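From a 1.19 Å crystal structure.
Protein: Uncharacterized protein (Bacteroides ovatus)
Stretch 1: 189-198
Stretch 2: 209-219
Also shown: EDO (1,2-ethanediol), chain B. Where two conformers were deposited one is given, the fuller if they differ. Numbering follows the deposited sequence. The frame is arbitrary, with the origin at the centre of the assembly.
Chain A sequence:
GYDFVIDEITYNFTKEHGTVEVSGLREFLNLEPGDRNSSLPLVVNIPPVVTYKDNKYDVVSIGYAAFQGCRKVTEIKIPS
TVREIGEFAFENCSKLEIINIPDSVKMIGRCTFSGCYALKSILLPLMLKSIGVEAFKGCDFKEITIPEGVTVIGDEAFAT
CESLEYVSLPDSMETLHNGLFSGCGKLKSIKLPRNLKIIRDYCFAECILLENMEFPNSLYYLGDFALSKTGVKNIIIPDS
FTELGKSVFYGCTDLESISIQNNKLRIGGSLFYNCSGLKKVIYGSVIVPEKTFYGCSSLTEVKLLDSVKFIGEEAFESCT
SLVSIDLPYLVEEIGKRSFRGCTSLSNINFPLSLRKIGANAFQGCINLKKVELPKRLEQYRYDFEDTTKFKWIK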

ATOM      1  N   SER A 189       8.869 -10.292   1.347  1.00 11.14           N
ATOM      2  CA  SER A 189       9.714  -9.549   2.254  1.00 11.00           C
ATOM      3  C   SER A 189      10.158  -8.239   1.616  1.00 11.44           C
ATOM      4  O   SER A 189      10.277  -8.154   0.397  1.00 12.94           O
ATOM      5  CB  SER A 189      10.981 -10.353   2.542  1.00 13.13           C
ATOM      6  OG  SER A 189      10.720 -11.705   2.877  1.00 12.67           O
ATOM      7  N   ILE A 190      10.495  -7.277   2.451  1.00 10.65           N
ATOM      8  CA  ILE A 190      11.190  -6.091   1.993  1.00 11.70           C
ATOM      9  C   ILE A 190      12.011  -5.543   3.130  1.00 11.52           C
ATOM     10  O   ILE A 190      11.553  -5.492   4.286  1.00 12.88           O
ATOM     11  CB  ILE A 190      10.222  -5.013   1.413  1.00 13.01           C
ATOM     12  CG1 ILE A 190      11.005  -3.929   0.666  1.00 14.56           C
ATOM     13  CG2 ILE A 190       9.301  -4.470   2.454  1.00 13.56           C
ATOM     14  CD1 ILE A 190      10.141  -3.021  -0.182  1.00 16.08           C
ATOM     15  N   LYS A 191      13.221  -5.098   2.808  1.00 11.15           N
ATOM     16  CA  LYS A 191      14.078  -4.355   3.717  1.00 11.61           C
ATOM     17  C   LYS A 191      13.857  -2.872   3.501  1.00 11.04           C
ATOM     18  O   LYS A 191      14.164  -2.338   2.454  1.00 13.02           O
ATOM     19  CB  LYS A 191      15.539  -4.744   3.499  1.00 13.25           C
ATOM     20  CG  LYS A 191      16.497  -4.031   4.438  1.00 16.71           C
ATOM     21  CD  LYS A 191      17.929  -4.550   4.341  1.00 21.55           C
ATOM     22  CE  LYS A 191      18.872  -3.812   5.325  1.00 30.16           C
ATOM     23  NZ  LYS A 191      18.295  -3.752   6.729  1.00 39.03           N
ATOM     24  N   LEU A 192      13.321  -2.199   4.499  1.00 11.23           N
ATOM     25  CA  LEU A 192      13.020  -0.804   4.382  1.00 10.90           C
ATOM     26  C   LEU A 192      14.292   0.018   4.527  1.00 11.86           C
ATOM     27  O   LEU A 192      15.197  -0.355   5.270  1.00 13.23           O
ATOM     28  CB  LEU A 192      11.974  -0.408   5.428  1.00 11.74           C
ATOM     29  CG  LEU A 192      10.586  -1.032   5.232  1.00 11.39           C
ATOM     30  CD1 LEU A 192       9.677  -0.632   6.403  1.00 13.28           C
ATOM     31  CD2 LEU A 192       9.940  -0.581   3.903  1.00 13.22           C
ATOM     32  N   PRO A 193      14.363   1.192   3.852  1.00 12.44           N
ATOM     33  CA  PRO A 193      15.497   2.088   4.060  1.00 12.55           C
ATOM     34  C   PRO A 193      15.681   2.352   5.543  1.00 13.28           C
ATOM     35  O   PRO A 193      14.708   2.538   6.271  1.00 12.47           O
ATOM     36  CB  PRO A 193      15.067   3.341   3.292  1.00 12.36           C
ATOM     37  CG  PRO A 193      14.248   2.815   2.190  1.00 13.72           C
ATOM     38  CD  PRO A 193      13.472   1.686   2.808  1.00 12.83           C
ATOM     39  N   ARG A 194      16.926   2.390   5.994  1.00 13.28           N
ATOM     40  CA  ARG A 194      17.252   2.373   7.422  0.50 14.85           C
ATOM     41  C   ARG A 194      16.785   3.601   8.199  1.00 13.64           C
ATOM     42  O   ARG A 194      16.648   3.534   9.411  1.00 17.16           O
ATOM     43  CB  ARG A 194      18.758   2.106   7.634  0.50 17.93           C
ATOM     44  CG  ARG A 194      19.204   0.689   7.211  0.50 21.05           C
ATOM     45  CD  ARG A 194      20.739   0.544   7.163  0.50 26.36           C
ATOM     46  NE  ARG A 194      21.191  -0.800   6.780  0.50 30.79           N
ATOM     47  CZ  ARG A 194      21.746  -1.101   5.609  0.50 33.09           C
ATOM     48  NH1 ARG A 194      21.907  -0.156   4.695  0.50 34.02           N
ATOM     49  NH2 ARG A 194      22.141  -2.340   5.345  0.50 32.64           N
ATOM     50  N   ASN A 195      16.576   4.709   7.497  1.00 13.40           N
ATOM     51  CA  ASN A 195      16.092   5.956   8.081  0.50 13.38           C
ATOM     52  C   ASN A 195      14.726   6.374   7.511  1.00 11.90           C
ATOM     53  O   ASN A 195      14.380   7.537   7.505  1.00 13.60           O
ATOM     54  CB  ASN A 195      17.106   7.076   7.858  0.50 15.01           C
ATOM     55  CG  ASN A 195      17.025   8.162   8.906  0.50 15.61           C
ATOM     56  OD1 ASN A 195      17.122   9.333   8.574  0.50 21.26           O
ATOM     57  ND2 ASN A 195      16.874   7.782  10.176  0.50 15.26           N
ATOM     58  N   LEU A 196      13.946   5.411   7.033  1.00 12.22           N
ATOM     59  CA  LEU A 196      12.622   5.697   6.478  1.00 11.57           C
ATOM     60  C   LEU A 196      11.767   6.400   7.528  1.00 10.97           C
ATOM     61  O   LEU A 196      11.759   5.994   8.692  1.00 12.61           O
ATOM     62  CB  LEU A 196      11.929   4.396   6.031  1.00 10.36           C
ATOM     63  CG  LEU A 196      10.718   4.588   5.139  1.00 10.87           C
ATOM     64  CD1 LEU A 196      11.096   5.111   3.752  1.00 13.28           C
ATOM     65  CD2 LEU A 196       9.922   3.297   5.032  1.00 11.47           C
ATOM     66  N   LYS A 197      11.036   7.418   7.084  1.00 11.75           N
ATOM     67  CA  LYS A 197      10.162   8.251   7.936  0.50 10.54           C
ATOM     68  C   LYS A 197       8.678   8.002   7.719  1.00 11.08           C
ATOM     69  O   LYS A 197       7.890   7.951   8.656  1.00 11.60           O
ATOM     70  CB  LYS A 197      10.412   9.732   7.660  0.50 10.44           C
ATOM     71  CG  LYS A 197      11.885  10.201   7.893  0.50  9.35           C
ATOM     72  CD  LYS A 197      12.298  10.162   9.393  0.50 13.12           C
ATOM     73  CE  LYS A 197      13.779  10.377   9.641  0.50 12.65           C
ATOM     74  NZ  LYS A 197      14.189  11.784   9.404  0.50 21.88           N
ATOM     75  N   ILE A 198       8.309   7.850   6.447  1.00  9.91           N
ATOM     76  CA  ILE A 198       6.896   7.855   6.010  1.00 10.83           C
ATOM     77  C   ILE A 198       6.624   6.783   4.979  1.00  9.85           C
ATOM     78  O   ILE A 198       7.375   6.685   4.002  1.00 10.88           O
ATOM     79  CB  ILE A 198       6.569   9.270   5.390  1.00 12.84           C
ATOM     80  CG1 ILE A 198       6.684  10.368   6.436  1.00 14.32           C
ATOM     81  CG2 ILE A 198       5.201   9.256   4.683  1.00 14.22           C
ATOM     82  CD1 ILE A 198       6.685  11.774   5.835  1.00 20.48           C
TER
HETATM   83  C1  EDO B 501       7.860 -13.221  11.330  1.00 17.31           C
HETATM   84  O1  EDO B 501       8.298 -14.391  10.662  1.00 17.33           O
HETATM   85  C2  EDO B 501       7.651 -12.055  10.380  1.00 15.48           C
HETATM   86  O2  EDO B 501       8.935 -11.644   9.874  1.00 17.93           O
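Stretch 2, residues 209-219: LLENMEFPNSL

How does stretch 2 run along stretch 1? The two chains run side by side in the same direction, Asn 212 next to Ser 189 and Leu 219 next to Lys 197, with their CA atoms 4.5 and 4.1 Å apart. Both backbones are mostly extended, and each ends its run in a type I turn: Pro 193 to Leu 196 in stretch 1, Pro 216 to Leu 219 in stretch 2. Each turn closes on itself, Leu 196 N donating to Pro 193 O and Leu 219 N to Pro 216 O, both at 3.1 Å.

Which backbone groups are satisfied directly, and which through water? A single bridge joins Ser 189 and Asn 212: Ile 190 N donates to Asn 212 O at 3.0 Å, an acceptor that Ser 189 CA also approaches at 3.2 Å. Beyond it the backbones are too far apart for direct pairing, and water fills in. Water 1 donates to Ile 190 O (2.9 Å) and accepts from Glu 214 N (2.8 Å); water 2 accepts from Leu 192 N (2.9 Å) and donates to Glu 214 O (2.7 Å).

What do the polar side chains add? Asn 212 ND2 donates to Ser 189 OG at 3.0 Å, while its OD1 accepts from O2 of the ethanediol at 2.7 Å. At the far end Ser 218 OG donates to Leu 196 O at 2.7 Å. Water 3 donates both to this hydroxyl (3.0 Å) and to Arg 194 O (2.9 Å), tying the two turns together.

What packs beneath these polar links? Leu 192 points toward stretch 2, its CD1 lying 3.7 Å from CG of selenomethionine Met 213 and 3.9 Å from Pro 216 CD. Ile 190 CG2 meets the same Met 213 CG at 3.6 Å, and Leu 196 CD2 lies 4.2 Å from Leu 219 CD1.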

ATOM      1  N   LEU A 209       1.201 -11.679   0.029  1.00 11.84           N
ATOM      2  CA  LEU A 209       2.211 -12.590   0.617  1.00 12.32           C
ATOM      3  C   LEU A 209       3.196 -11.863   1.518  1.00 11.77           C
ATOM      4  O   LEU A 209       4.106 -12.493   2.073  1.00 13.22           O
ATOM      5  CB  LEU A 209       3.020 -13.331  -0.462  1.00 14.23           C
ATOM      6  CG  LEU A 209       2.211 -14.415  -1.164  1.00 19.06           C
ATOM      7  CD1 LEU A 209       3.085 -15.190  -2.119  1.00 21.77           C
ATOM      8  CD2 LEU A 209       1.469 -15.395  -0.261  1.00 26.30           C
ATOM      9  N   LEU A 210       3.099 -10.554   1.657  1.00 10.72           N
ATOM     10  CA  LEU A 210       4.110  -9.796   2.385  1.00 10.30           C
ATOM     11  C   LEU A 210       3.987 -10.114   3.881  1.00 11.35           C
ATOM     12  O   LEU A 210       2.965  -9.828   4.491  1.00 12.96           O
ATOM     13  CB  LEU A 210       3.943  -8.290   2.122  1.00 10.59           C
ATOM     14  CG  LEU A 210       4.897  -7.343   2.849  1.00 12.16           C
ATOM     15  CD1 LEU A 210       6.359  -7.578   2.398  1.00 14.32           C
ATOM     16  CD2 LEU A 210       4.460  -5.924   2.651  1.00 17.21           C
ATOM     17  N   GLU A 211       5.058 -10.705   4.406  1.00 12.23           N
ATOM     18  CA  GLU A 211       5.140 -11.181   5.786  0.50 12.77           C
ATOM     19  C   GLU A 211       6.293 -10.565   6.565  1.00 12.28           C
ATOM     20  O   GLU A 211       6.199 -10.386   7.783  1.00 15.04           O
ATOM     21  CB  GLU A 211       5.300 -12.735   5.809  0.50 14.11           C
ATOM     22  CG  GLU A 211       4.024 -13.565   5.513  0.50 13.94           C
ATOM     23  CD  GLU A 211       4.300 -15.061   5.262  0.50 18.87           C
ATOM     24  OE1 GLU A 211       5.446 -15.421   4.893  0.50 18.83           O
ATOM     25  OE2 GLU A 211       3.350 -15.876   5.381  0.50 24.50           O
ATOM     26  N   ASN A 212       7.432 -10.311   5.905  1.00 10.96           N
ATOM     27  CA  ASN A 212       8.657  -9.906   6.609  1.00 10.57           C
ATOM     28  C   ASN A 212       8.989  -8.467   6.274  1.00 11.48           C
ATOM     29  O   ASN A 212       9.361  -8.141   5.137  1.00 13.73           O
ATOM     30  CB  ASN A 212       9.807 -10.835   6.204  1.00 10.80           C
ATOM     31  CG  ASN A 212       9.449 -12.313   6.344  1.00 11.18           C
ATOM     32  OD1 ASN A 212       9.161 -12.770   7.468  1.00 12.61           O
ATOM     33  ND2 ASN A 212       9.423 -13.063   5.249  1.00 12.06           N
HETATM   34  N   MSE A 213       8.811  -7.605   7.253  1.00 12.51           N
HETATM   35  CA  MSE A 213       9.085  -6.169   7.128  0.67 13.01           C
HETATM   36  C   MSE A 213       9.251  -5.593   8.511  1.00 14.77           C
HETATM   37  O   MSE A 213       8.310  -5.524   9.296  1.00 19.44           O
HETATM   38  CB  MSE A 213       7.998  -5.452   6.356  0.67 16.12           C
HETATM   39  CG  MSE A 213       8.426  -4.064   5.890  0.67 15.51           C
HETATM   40 SE   MSE A 213       7.015  -3.114   4.920  0.50 15.41          SE
HETATM   41  CE  MSE A 213       5.647  -3.356   6.265  0.67 24.36           C
ATOM     42  N   GLU A 214      10.474  -5.239   8.847  1.00 13.90           N
ATOM     43  CA  GLU A 214      10.778  -4.640  10.142  1.00 14.48           C
ATOM     44  C   GLU A 214      10.689  -3.149  10.008  1.00 13.62           C
ATOM     45  O   GLU A 214      11.130  -2.583   9.011  1.00 16.11           O
ATOM     46  CB  GLU A 214      12.151  -5.074  10.577  1.00 17.41           C
ATOM     47  CG  GLU A 214      12.143  -6.540  10.952  1.00 22.01           C
ATOM     48  CD  GLU A 214      11.220  -6.828  12.143  1.00 25.48           C
ATOM     49  OE1 GLU A 214      11.425  -6.197  13.207  1.00 30.52           O
ATOM     50  OE2 GLU A 214      10.277  -7.652  12.013  1.00 27.50           O
ATOM     51  N   PHE A 215      10.117  -2.484  10.994  1.00 13.38           N
ATOM     52  CA  PHE A 215      10.011  -1.041  10.998  1.00 12.91           C
ATOM     53  C   PHE A 215      11.266  -0.400  11.569  1.00 13.96           C
ATOM     54  O   PHE A 215      11.634  -0.684  12.698  1.00 14.83           O
ATOM     55  CB  PHE A 215       8.856  -0.610  11.881  1.00 13.65           C
ATOM     56  CG  PHE A 215       7.504  -1.129  11.476  1.00 13.76           C
ATOM     57  CD1 PHE A 215       7.081  -1.145  10.165  1.00 14.54           C
ATOM     58  CD2 PHE A 215       6.619  -1.562  12.463  1.00 18.53           C
ATOM     59  CE1 PHE A 215       5.804  -1.604   9.824  1.00 16.52           C
ATOM     60  CE2 PHE A 215       5.351  -1.985  12.141  1.00 22.03           C
ATOM     61  CZ  PHE A 215       4.931  -2.014  10.835  1.00 20.45           C
ATOM     62  N   PRO A 216      11.903   0.494  10.814  1.00 13.75           N
ATOM     63  CA  PRO A 216      13.001   1.255  11.383  1.00 14.06           C
ATOM     64  C   PRO A 216      12.515   2.121  12.534  1.00 13.01           C
ATOM     65  O   PRO A 216      11.370   2.547  12.535  1.00 13.54           O
ATOM     66  CB  PRO A 216      13.450   2.122  10.196  1.00 15.42           C
ATOM     67  CG  PRO A 216      12.936   1.482   8.993  1.00 17.07           C
ATOM     68  CD  PRO A 216      11.706   0.797   9.387  1.00 13.59           C
ATOM     69  N   ASN A 217      13.395   2.448  13.471  1.00 15.33           N
ATOM     70  CA  ASN A 217      13.049   3.327  14.578  1.00 15.16           C
ATOM     71  C   ASN A 217      12.600   4.708  14.142  1.00 14.01           C
ATOM     72  O   ASN A 217      11.822   5.373  14.847  1.00 17.27           O
ATOM     73  CB  ASN A 217      14.201   3.394  15.594  1.00 17.58           C
ATOM     74  CG  ASN A 217      14.396   2.062  16.305  1.00 27.07           C
ATOM     75  OD1 ASN A 217      13.482   1.214  16.337  1.00 36.41           O
ATOM     76  ND2 ASN A 217      15.585   1.863  16.897  1.00 36.32           N
ATOM     77  N   SER A 218      13.063   5.128  12.969  1.00 13.94           N
ATOM     78  CA  SER A 218      12.736   6.435  12.403  1.00 13.65           C
ATOM     79  C   SER A 218      11.304   6.536  11.790  1.00 11.74           C
ATOM     80  O   SER A 218      10.836   7.623  11.531  1.00 13.94           O
ATOM     81  CB  SER A 218      13.749   6.812  11.306  1.00 14.00           C
ATOM     82  OG  SER A 218      13.859   5.718  10.385  1.00 14.39           O
ATOM     83  N   LEU A 219      10.683   5.399  11.504  1.00 11.69           N
ATOM     84  CA  LEU A 219       9.431   5.369  10.797  1.00 10.74           C
ATOM     85  C   LEU A 219       8.289   5.747  11.722  1.00 11.60           C
ATOM     86  O   LEU A 219       8.048   5.087  12.727  1.00 13.12           O
ATOM     87  CB  LEU A 219       9.219   3.980  10.209  1.00 11.46           C
ATOM     88  CG  LEU A 219       7.893   3.711   9.514  1.00 10.78           C
ATOM     89  CD1 LEU A 219       7.666   4.583   8.303  1.00 10.88           C
ATOM     90  CD2 LEU A 219       7.832   2.249   9.129  1.00 12.73           C
TER
HETATM   91  O   HOH W   1      12.521  -5.800   6.958  1.00 19.60           O
HETATM   92  O   HOH W   2      13.020  -3.266   7.185  1.00 17.28           O
HETATM   93  O   HOH W   3      15.900   4.277  12.089  1.00 22.77           O